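Long-range contact in Two-component sensor histidine kinase (Nostoc sp., PDB 6OZB), which probably senses light through a covalently bound bilin in its GAF domain and relays the signal as a two-component histidine kinase: residues S103-S115 / I130-T144. The protein carries 1 engineered substitution. Sequence-based numbering, arbitrary orientation.
Sequences SIVDVATGMIGQS and ICYRPVDSCHVEYLT. With PEB (phycoerythrobilin), chain F.
Ile-104 sets its CD1 3.6 Å from Tyr-132 OH and crosses the side chain of Ile-130 at about a right angle. Val-105 points its two methyls apart: CG1 packs on Leu-143 CD1 at 3.6 Å, while CG2 leans obliquely on the His-139 ring, whose opposite faces carry Leu-143 CD1 and bilin CHB. At the turn, Gly-110 O accepts from Val-135 N, and a water ties the same oxygen to Val-135 O. From Met-111 to Gln-114 the chain pairs antiparallel with 131-134, the shortest of five cross-segment backbone bonds being Ile-112 N to Arg-133 O at 2.8 Å. Met-111 folds at chi2 (-69°) and chi3 (-75°), bringing CE to 3.5 Å from Arg-133 C. Ile-112 runs alongside Arg-133 and puts CG2 over the centre of one guanidinium face, 3.5 Å above it. Gly-113, lacking a side chain, lets the Tyr-132 ring lie over its CA in a CH-pi contact. Gln-114 OE1 takes a bond from Arg-133 NH2 (3.1 Å) from above its amide plane, and its NE2 is held by Ser-103 OG. Arg-133 NH1 and NH2 bind O2B and O1B of one phycoerythrobilin propionate, while Cys-138 SG bonds the distant CAA: the bilin pocket of a phytochrome GAF domain.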
loop_
_atom_site.group_PDB
_atom_site.type_symbol
_atom_site.label_atom_id
_atom_site.label_comp_id
_atom_site.label_asym_id
_atom_site.label_seq_id
_atom_site.Cartn_x
_atom_site.Cartn_y
_atom_site.Cartn_z
ATOM N N SER C 103 -5.365 6.978 -11.211
ATOM C CA SER C 103 -5.861 5.968 -10.277
ATOM C C SER C 103 -5.964 4.598 -10.909
ATOM O O SER C 103 -6.486 4.475 -12.005
ATOM C CB SER C 103 -7.239 6.350 -9.765
ATOM O OG SER C 103 -7.246 7.569 -9.053
ATOM N N ILE C 104 -5.469 3.585 -10.190
ATOM C CA ILE C 104 -5.549 2.184 -10.575
ATOM C C ILE C 104 -6.384 1.428 -9.544
ATOM O O ILE C 104 -5.957 1.318 -8.413
ATOM C CB ILE C 104 -4.151 1.535 -10.626
ATOM C CG1 ILE C 104 -3.224 2.251 -11.615
ATOM C CG2 ILE C 104 -4.256 0.046 -10.913
ATOM C CD1 ILE C 104 -1.733 2.036 -11.320
ATOM N N VAL C 105 -7.541 0.889 -9.935
ATOM C CA VAL C 105 -8.357 0.084 -9.028
ATOM C C VAL C 105 -8.134 -1.375 -9.340
ATOM O O VAL C 105 -8.262 -1.797 -10.479
ATOM C CB VAL C 105 -9.872 0.427 -9.127
ATOM C CG1 VAL C 105 -10.672 -0.407 -8.167
ATOM C CG2 VAL C 105 -10.087 1.901 -8.828
ATOM N N ASP C 106 -7.812 -2.141 -8.298
ATOM C CA ASP C 106 -7.598 -3.563 -8.392
ATOM C C ASP C 106 -8.690 -4.237 -7.571
ATOM O O ASP C 106 -8.633 -4.304 -6.334
ATOM C CB ASP C 106 -6.204 -3.908 -7.903
ATOM C CG ASP C 106 -5.850 -5.358 -8.144
ATOM O OD1 ASP C 106 -5.332 -5.665 -9.242
ATOM O OD2 ASP C 106 -6.063 -6.176 -7.221
ATOM N N VAL C 107 -9.716 -4.700 -8.260
ATOM C CA VAL C 107 -10.882 -5.239 -7.573
ATOM C C VAL C 107 -10.543 -6.445 -6.712
ATOM O O VAL C 107 -11.045 -6.568 -5.578
ATOM C CB VAL C 107 -11.980 -5.587 -8.602
ATOM C CG1 VAL C 107 -13.118 -6.316 -7.962
ATOM C CG2 VAL C 107 -12.501 -4.297 -9.263
ATOM N N ALA C 108 -9.689 -7.335 -7.208
ATOM C CA ALA C 108 -9.348 -8.548 -6.454
ATOM C C ALA C 108 -8.784 -8.270 -5.072
ATOM O O ALA C 108 -9.095 -8.991 -4.153
ATOM C CB ALA C 108 -8.348 -9.394 -7.222
ATOM N N THR C 109 -7.947 -7.254 -4.929
ATOM C CA THR C 109 -7.346 -6.917 -3.628
ATOM C C THR C 109 -8.137 -5.856 -2.863
ATOM O O THR C 109 -7.863 -5.596 -1.681
ATOM C CB THR C 109 -5.906 -6.399 -3.771
ATOM O OG1 THR C 109 -5.884 -5.208 -4.579
ATOM C CG2 THR C 109 -5.014 -7.466 -4.338
ATOM N N GLY C 110 -9.084 -5.218 -3.541
ATOM C CA GLY C 110 -9.866 -4.141 -2.941
ATOM C C GLY C 110 -9.076 -2.871 -2.725
ATOM O O GLY C 110 -9.411 -2.072 -1.840
ATOM N N MET C 111 -8.037 -2.678 -3.534
ATOM C CA MET C 111 -7.126 -1.551 -3.366
ATOM C C MET C 111 -7.170 -0.598 -4.564
ATOM O O MET C 111 -7.434 -1.002 -5.694
ATOM C CB MET C 111 -5.696 -2.031 -3.161
ATOM C CG MET C 111 -5.524 -3.067 -2.061
ATOM S SD MET C 111 -5.787 -2.423 -0.382
ATOM C CE MET C 111 -4.277 -1.475 -0.102
ATOM N N ILE C 112 -6.883 0.671 -4.295
ATOM C CA ILE C 112 -6.754 1.675 -5.361
ATOM C C ILE C 112 -5.382 2.307 -5.197
ATOM O O ILE C 112 -4.966 2.613 -4.080
ATOM C CB ILE C 112 -7.859 2.750 -5.293
ATOM C CG1 ILE C 112 -7.626 3.811 -6.382
ATOM C CG2 ILE C 112 -7.888 3.425 -3.925
ATOM C CD1 ILE C 112 -8.805 4.835 -6.519
ATOM N N GLY C 113 -4.666 2.452 -6.303
ATOM C CA GLY C 113 -3.348 3.029 -6.298
ATOM C C GLY C 113 -3.411 4.383 -6.950
ATOM O O GLY C 113 -3.955 4.511 -8.048
ATOM N N GLN C 114 -2.815 5.380 -6.312
ATOM C CA GLN C 114 -2.933 6.735 -6.807
ATOM C C GLN C 114 -1.587 7.385 -6.889
ATOM O O GLN C 114 -0.715 7.220 -6.017
ATOM C CB GLN C 114 -3.899 7.525 -5.927
ATOM C CG GLN C 114 -5.342 7.037 -6.159
ATOM C CD GLN C 114 -6.396 7.873 -5.478
ATOM O OE1 GLN C 114 -6.280 8.232 -4.301
ATOM N NE2 GLN C 114 -7.440 8.219 -6.234
ATOM N N SER C 115 -1.408 8.105 -7.985
ATOM C CA SER C 115 -0.138 8.744 -8.286
ATOM C C SER C 115 -0.435 10.152 -8.751
ATOM O O SER C 115 -1.067 10.324 -9.784
ATOM C CB SER C 115 0.624 7.966 -9.362
ATOM O OG SER C 115 1.780 8.650 -9.758
ATOM N N ILE C 130 3.436 5.131 -7.016
ATOM C CA ILE C 130 2.046 4.735 -6.849
ATOM C C ILE C 130 1.881 4.143 -5.465
ATOM O O ILE C 130 2.597 3.219 -5.091
ATOM C CB ILE C 130 1.602 3.713 -7.895
ATOM C CG1 ILE C 130 1.832 4.262 -9.300
ATOM C CG2 ILE C 130 0.129 3.377 -7.704
ATOM C CD1 ILE C 130 1.777 3.208 -10.378
ATOM N N CYS C 131 0.931 4.705 -4.714
ATOM C CA CYS C 131 0.642 4.318 -3.328
ATOM C C CYS C 131 -0.753 3.675 -3.241
ATOM O O CYS C 131 -1.743 4.276 -3.687
ATOM C CB CYS C 131 0.739 5.543 -2.414
ATOM S SG CYS C 131 0.420 5.242 -0.651
ATOM N N TYR C 132 -0.839 2.460 -2.694
ATOM C CA TYR C 132 -2.111 1.745 -2.653
ATOM C C TYR C 132 -2.797 1.821 -1.272
ATOM O O TYR C 132 -2.166 1.704 -0.235
ATOM C CB TYR C 132 -1.927 0.260 -3.048
ATOM C CG TYR C 132 -1.702 0.067 -4.542
ATOM C CD1 TYR C 132 -0.430 0.200 -5.096
ATOM C CD2 TYR C 132 -2.744 -0.206 -5.383
ATOM C CE1 TYR C 132 -0.230 0.064 -6.449
ATOM C CE2 TYR C 132 -2.550 -0.344 -6.744
ATOM C CZ TYR C 132 -1.288 -0.208 -7.266
ATOM O OH TYR C 132 -1.099 -0.348 -8.633
ATOM N N ARG C 133 -4.120 1.977 -1.310
ATOM C CA ARG C 133 -4.951 2.064 -0.112
ATOM C C ARG C 133 -6.267 1.350 -0.386
ATOM O O ARG C 133 -6.584 1.089 -1.533
ATOM C CB ARG C 133 -5.214 3.525 0.261
ATOM C CG ARG C 133 -5.965 4.302 -0.824
ATOM C CD ARG C 133 -6.431 5.679 -0.338
ATOM N NE ARG C 133 -7.032 6.453 -1.439
ATOM C CZ ARG C 133 -8.288 6.322 -1.884
ATOM N NH1 ARG C 133 -9.112 5.439 -1.340
ATOM N NH2 ARG C 133 -8.729 7.085 -2.889
ATOM N N PRO C 134 -7.053 1.066 0.657
ATOM C CA PRO C 134 -8.356 0.434 0.391
ATOM C C PRO C 134 -9.265 1.373 -0.397
ATOM O O PRO C 134 -9.316 2.570 -0.116
ATOM C CB PRO C 134 -8.913 0.165 1.802
ATOM C CG PRO C 134 -7.696 0.124 2.680
ATOM C CD PRO C 134 -6.785 1.177 2.096
ATOM N N VAL C 135 -9.945 0.830 -1.395
ATOM C CA VAL C 135 -10.866 1.617 -2.211
ATOM C C VAL C 135 -12.265 1.514 -1.602
ATOM O O VAL C 135 -12.595 0.508 -1.003
ATOM C CB VAL C 135 -10.853 1.159 -3.665
ATOM C CG1 VAL C 135 -11.500 -0.221 -3.828
ATOM C CG2 VAL C 135 -11.551 2.180 -4.591
ATOM N N ASP C 136 -13.055 2.584 -1.707
ATOM C CA ASP C 136 -14.421 2.603 -1.178
ATOM C C ASP C 136 -15.255 1.476 -1.774
ATOM O O ASP C 136 -15.199 1.236 -2.992
ATOM C CB ASP C 136 -15.092 3.941 -1.484
ATOM C CG ASP C 136 -16.317 4.184 -0.625
ATOM O OD1 ASP C 136 -17.346 3.523 -0.869
ATOM O OD2 ASP C 136 -16.269 5.063 0.269
ATOM N N SER C 137 -16.017 0.788 -0.930
ATOM C CA SER C 137 -16.815 -0.349 -1.382
ATOM C C SER C 137 -17.841 0.052 -2.441
ATOM O O SER C 137 -18.195 -0.751 -3.301
ATOM C CB SER C 137 -17.531 -1.010 -0.202
ATOM O OG SER C 137 -18.385 -0.093 0.457
ATOM N N CYS C 138 -18.325 1.285 -2.396
ATOM C CA CYS C 138 -19.324 1.704 -3.386
ATOM C C CYS C 138 -18.722 1.646 -4.779
ATOM O O CYS C 138 -19.370 1.208 -5.718
ATOM C CB CYS C 138 -19.849 3.108 -3.103
ATOM S SG CYS C 138 -21.202 3.598 -4.200
ATOM N N HIS C 139 -17.471 2.080 -4.905
ATOM C CA HIS C 139 -16.791 2.108 -6.185
ATOM C C HIS C 139 -16.436 0.680 -6.642
ATOM O O HIS C 139 -16.552 0.363 -7.825
ATOM C CB HIS C 139 -15.548 3.013 -6.098
ATOM C CG HIS C 139 -14.920 3.328 -7.418
ATOM N ND1 HIS C 139 -15.655 3.620 -8.552
ATOM C CD2 HIS C 139 -13.622 3.411 -7.777
ATOM C CE1 HIS C 139 -14.824 3.850 -9.557
ATOM N NE2 HIS C 139 -13.587 3.734 -9.113
ATOM N N VAL C 140 -16.054 -0.191 -5.710
ATOM C CA VAL C 140 -15.824 -1.590 -6.061
ATOM C C VAL C 140 -17.099 -2.189 -6.639
ATOM O O VAL C 140 -17.064 -2.896 -7.641
ATOM C CB VAL C 140 -15.373 -2.418 -4.863
ATOM C CG1 VAL C 140 -15.705 -3.920 -5.051
ATOM C CG2 VAL C 140 -13.936 -2.230 -4.686
ATOM N N GLU C 141 -18.211 -1.933 -5.966
ATOM C CA GLU C 141 -19.501 -2.500 -6.382
ATOM C C GLU C 141 -19.918 -1.956 -7.755
ATOM O O GLU C 141 -20.475 -2.675 -8.578
ATOM C CB GLU C 141 -20.567 -2.225 -5.300
ATOM C CG GLU C 141 -20.363 -3.111 -4.038
ATOM C CD GLU C 141 -21.033 -2.581 -2.766
ATOM O OE1 GLU C 141 -22.032 -1.835 -2.867
ATOM O OE2 GLU C 141 -20.556 -2.928 -1.659
ATOM N N TYR C 142 -19.626 -0.684 -7.996
ATOM C CA TYR C 142 -19.898 -0.017 -9.262
ATOM C C TYR C 142 -19.161 -0.713 -10.406
ATOM O O TYR C 142 -19.742 -0.998 -11.462
ATOM C CB TYR C 142 -19.452 1.422 -9.126
ATOM C CG TYR C 142 -19.691 2.392 -10.265
ATOM C CD1 TYR C 142 -18.701 2.646 -11.201
ATOM C CD2 TYR C 142 -20.871 3.117 -10.341
ATOM C CE1 TYR C 142 -18.900 3.590 -12.215
ATOM C CE2 TYR C 142 -21.081 4.056 -11.339
ATOM C CZ TYR C 142 -20.097 4.288 -12.266
ATOM O OH TYR C 142 -20.329 5.226 -13.244
ATOM N N LEU C 143 -17.881 -0.997 -10.189
ATOM C CA LEU C 143 -17.061 -1.645 -11.220
ATOM C C LEU C 143 -17.501 -3.113 -11.393
ATOM O O LEU C 143 -17.658 -3.599 -12.515
ATOM C CB LEU C 143 -15.571 -1.552 -10.866
ATOM C CG LEU C 143 -14.948 -0.155 -10.855
ATOM C CD1 LEU C 143 -13.494 -0.182 -10.322
ATOM C CD2 LEU C 143 -14.959 0.473 -12.202
ATOM N N THR C 144 -17.698 -3.814 -10.283
ATOM C CA THR C 144 -18.108 -5.206 -10.349
ATOM C C THR C 144 -19.457 -5.355 -11.106
ATOM O O THR C 144 -19.656 -6.322 -11.822
ATOM C CB THR C 144 -18.185 -5.828 -8.942
ATOM O OG1 THR C 144 -16.892 -5.784 -8.339
ATOM C CG2 THR C 144 -18.622 -7.274 -9.029
HETATM C CHC PEB F . -16.726 6.943 -12.001
HETATM N NC PEB F . -15.923 6.930 -9.604
HETATM C C1C PEB F . -14.804 7.207 -8.880
HETATM C C2C PEB F . -13.792 7.598 -9.721
HETATM C C3C PEB F . -14.284 7.577 -11.007
HETATM C C4C PEB F . -15.630 7.156 -10.919
HETATM C CMC PEB F . -13.429 7.983 -12.193
HETATM C CAC PEB F . -12.363 7.985 -9.211
HETATM C CBC PEB F . -11.569 6.746 -8.831
HETATM C CGC PEB F . -11.039 6.110 -10.090
HETATM O O1C PEB F . -10.299 6.800 -10.848
HETATM O O2C PEB F . -11.315 4.908 -10.380
HETATM N ND PEB F . -15.390 5.632 -13.551
HETATM C C1D PEB F . -16.190 6.911 -13.346
HETATM C C2D PEB F . -17.282 6.769 -14.298
HETATM C C3D PEB F . -17.211 5.574 -14.980
HETATM C C4D PEB F . -16.071 4.825 -14.601
HETATM C CMD PEB F . -18.435 7.802 -14.415
HETATM C CAD PEB F . -18.300 5.080 -15.950
HETATM C CBD PEB F . -17.917 4.494 -17.126
HETATM O OD PEB F . -15.690 3.744 -15.027
HETATM N NA PEB F . -20.030 5.905 -6.866
HETATM C C1A PEB F . -21.348 5.613 -7.314
HETATM C C2A PEB F . -22.319 5.831 -6.183
HETATM C C3A PEB F . -21.514 6.310 -4.985
HETATM C C4A PEB F . -20.056 6.336 -5.484
HETATM C CMA PEB F . -23.471 6.810 -6.568
HETATM C CBA PEB F . -22.990 5.323 -3.125
HETATM O OA PEB F . -21.619 5.264 -8.451
HETATM C CHA PEB F . -19.007 6.625 -4.662
HETATM C CAA PEB F . -21.569 5.482 -3.698
HETATM N NB PEB F . -17.055 6.822 -6.527
HETATM C C1B PEB F . -17.566 6.730 -5.153
HETATM C C2B PEB F . -16.483 6.780 -4.201
HETATM C C3B PEB F . -15.271 6.892 -4.956
HETATM C C4B PEB F . -15.591 6.930 -6.427
HETATM C CHB PEB F . -14.602 7.060 -7.371
HETATM C CMB PEB F . -16.635 6.724 -2.714
HETATM C CAB PEB F . -13.870 6.967 -4.386
HETATM C CBB PEB F . -13.251 5.587 -4.429
HETATM C CGB PEB F . -11.921 5.725 -3.686
HETATM O O1B PEB F . -11.028 6.467 -4.195
HETATM O O2B PEB F . -11.747 5.142 -2.588
HETATM O O HOH W 1 -11.653 -2.155 -0.534
HETATM O O HOH W 2 -4.619 8.164 -2.102
#